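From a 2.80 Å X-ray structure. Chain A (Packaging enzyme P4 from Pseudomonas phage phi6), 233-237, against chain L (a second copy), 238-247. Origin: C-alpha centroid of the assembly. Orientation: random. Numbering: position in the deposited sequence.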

# COMPACT_ATOMS: atom_id res chain seq x y z
N PRO A 233 -12.84 -8.34 16.47
CA PRO A 233 -11.80 -7.94 15.49
C PRO A 233 -10.41 -7.81 16.09
O PRO A 233 -10.29 -7.55 17.29
CB PRO A 233 -12.29 -6.60 14.97
CG PRO A 233 -13.21 -6.07 16.03
CD PRO A 233 -13.58 -7.17 16.98
N MET A 234 -9.37 -7.99 15.27
CA MET A 234 -7.98 -7.91 15.68
C MET A 234 -7.64 -6.48 16.14
O MET A 234 -7.37 -5.59 15.32
CB MET A 234 -7.04 -8.39 14.56
CG MET A 234 -6.91 -9.90 14.47
SD MET A 234 -6.20 -10.63 15.96
CE MET A 234 -7.65 -11.39 16.62
N VAL A 235 -7.69 -6.27 17.47
CA VAL A 235 -7.45 -4.97 18.09
C VAL A 235 -6.63 -5.15 19.39
O VAL A 235 -6.79 -6.16 20.07
CB VAL A 235 -8.80 -4.23 18.33
CG1 VAL A 235 -9.70 -4.97 19.31
CG2 VAL A 235 -8.58 -2.79 18.75
N ASP A 236 -5.76 -4.17 19.70
CA ASP A 236 -4.90 -4.14 20.88
C ASP A 236 -5.72 -4.19 22.17
O ASP A 236 -6.84 -3.67 22.21
CB ASP A 236 -4.00 -2.90 20.87
CG ASP A 236 -2.83 -2.96 19.90
OD1 ASP A 236 -2.65 -4.02 19.24
OD2 ASP A 236 -2.07 -1.96 19.83
N ALA A 237 -5.14 -4.80 23.22
CA ALA A 237 -5.72 -5.02 24.55
C ALA A 237 -6.29 -3.73 25.20
O ALA A 237 -7.31 -3.81 25.89
CB ALA A 237 -4.68 -5.64 25.48
N GLU L 238 7.71 -9.10 22.39
CA GLU L 238 6.65 -8.71 23.33
C GLU L 238 5.22 -8.99 22.84
O GLU L 238 4.29 -8.98 23.65
CB GLU L 238 6.78 -7.22 23.71
CG GLU L 238 6.62 -6.22 22.56
CD GLU L 238 7.86 -5.74 21.81
OE1 GLU L 238 8.85 -6.49 21.72
OE2 GLU L 238 7.80 -4.61 21.27
N LYS L 239 5.03 -9.22 21.53
CA LYS L 239 3.69 -9.46 20.98
C LYS L 239 3.35 -10.96 20.80
O LYS L 239 2.22 -11.28 20.44
CB LYS L 239 3.51 -8.72 19.64
CG LYS L 239 3.16 -7.23 19.79
CD LYS L 239 1.64 -6.97 19.92
CE LYS L 239 1.30 -5.50 19.82
NZ LYS L 239 -0.17 -5.27 19.82
N ILE L 240 4.30 -11.87 21.12
CA ILE L 240 4.12 -13.32 20.99
C ILE L 240 3.00 -13.84 21.94
O ILE L 240 2.23 -14.72 21.53
CB ILE L 240 5.47 -14.08 21.18
CG1 ILE L 240 5.37 -15.55 20.70
CG2 ILE L 240 6.05 -13.97 22.59
CD1 ILE L 240 5.73 -15.79 19.24
N GLU L 241 2.91 -13.30 23.17
CA GLU L 241 1.89 -13.65 24.17
C GLU L 241 0.50 -13.33 23.62
O GLU L 241 -0.39 -14.17 23.75
CB GLU L 241 2.14 -12.91 25.49
CG GLU L 241 3.12 -13.64 26.40
CD GLU L 241 2.55 -14.72 27.31
OE1 GLU L 241 1.37 -14.59 27.71
OE2 GLU L 241 3.31 -15.64 27.68
N TYR L 242 0.32 -12.14 23.00
CA TYR L 242 -0.94 -11.72 22.40
C TYR L 242 -1.31 -12.67 21.27
O TYR L 242 -2.43 -13.16 21.26
CB TYR L 242 -0.86 -10.26 21.90
CG TYR L 242 -2.07 -9.79 21.12
CD1 TYR L 242 -3.17 -9.22 21.77
CD2 TYR L 242 -2.12 -9.89 19.73
CE1 TYR L 242 -4.29 -8.79 21.07
CE2 TYR L 242 -3.25 -9.47 19.02
CZ TYR L 242 -4.32 -8.92 19.69
OH TYR L 242 -5.42 -8.49 18.99
N VAL L 243 -0.39 -12.95 20.33
CA VAL L 243 -0.59 -13.83 19.17
C VAL L 243 -0.94 -15.25 19.64
O VAL L 243 -1.85 -15.86 19.08
CB VAL L 243 0.63 -13.81 18.20
CG1 VAL L 243 0.46 -14.82 17.05
CG2 VAL L 243 0.85 -12.41 17.63
N PHE L 244 -0.29 -15.76 20.68
CA PHE L 244 -0.60 -17.10 21.17
C PHE L 244 -2.06 -17.15 21.67
O PHE L 244 -2.81 -18.05 21.26
CB PHE L 244 0.40 -17.55 22.26
CG PHE L 244 0.15 -18.96 22.73
CD1 PHE L 244 0.55 -20.04 21.96
CD2 PHE L 244 -0.52 -19.20 23.92
CE1 PHE L 244 0.30 -21.35 22.38
CE2 PHE L 244 -0.76 -20.51 24.35
CZ PHE L 244 -0.36 -21.58 23.57
N GLY L 245 -2.44 -16.17 22.49
CA GLY L 245 -3.79 -16.05 23.03
C GLY L 245 -4.84 -16.06 21.94
O GLY L 245 -5.92 -16.65 22.09
N GLN L 246 -4.48 -15.46 20.81
CA GLN L 246 -5.33 -15.37 19.65
C GLN L 246 -5.38 -16.70 18.91
O GLN L 246 -6.43 -17.07 18.41
CB GLN L 246 -4.85 -14.25 18.72
CG GLN L 246 -4.87 -12.82 19.33
CD GLN L 246 -6.23 -12.32 19.74
OE1 GLN L 246 -7.22 -12.54 19.05
NE2 GLN L 246 -6.31 -11.62 20.87
N VAL L 247 -4.24 -17.43 18.84
CA VAL L 247 -4.12 -18.72 18.16
C VAL L 247 -4.89 -19.79 18.96
O VAL L 247 -5.55 -20.65 18.36
CB VAL L 247 -2.64 -19.11 17.92
CG1 VAL L 247 -2.51 -20.57 17.50
CG2 VAL L 247 -2.00 -18.20 16.87

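A helix can grip an irregular segment through side chains spaced along one of its flanks, and the contact between these two copies of the phi6 packaging enzyme P4 illustrates the principle. Lys239(L), just ahead of the helix, makes the first connection. Its CA-to-CB bond points sideways, yet the chain, extended beyond chi2 with chi3 and chi4 both t, carries NZ to within 2.8 Å of OD1 of Asp236(A), forming a salt bridge between partly exposed residues.

Ile240(L) and Glu241(L) take no part. One turn on from the lysine, Tyr242(L) directs its CA-to-CB bond toward the chain A stretch and has more of its surface covered than any other residue here. Its OH donates a hydrogen bond to the backbone O of Val235(A) at 2.9 Å. Because the acceptor is a carbonyl, the bond does not depend on the valine side chain, whose CA-to-CB bond points away from chain L. The same tyrosine meets Met234(A) obliquely, with CE2 of the ring 4.4 Å from the methionine SD, so one residue combines polar and apolar contact.

Val243(L), Phe244(L) and Gly245(L) stand clear. A further turn along, at Gln246(L), the CA-to-CB bond again points toward chain A and the residue packs by the end of Met234(A), although the modelled approach is too tight to be interpreted in detail.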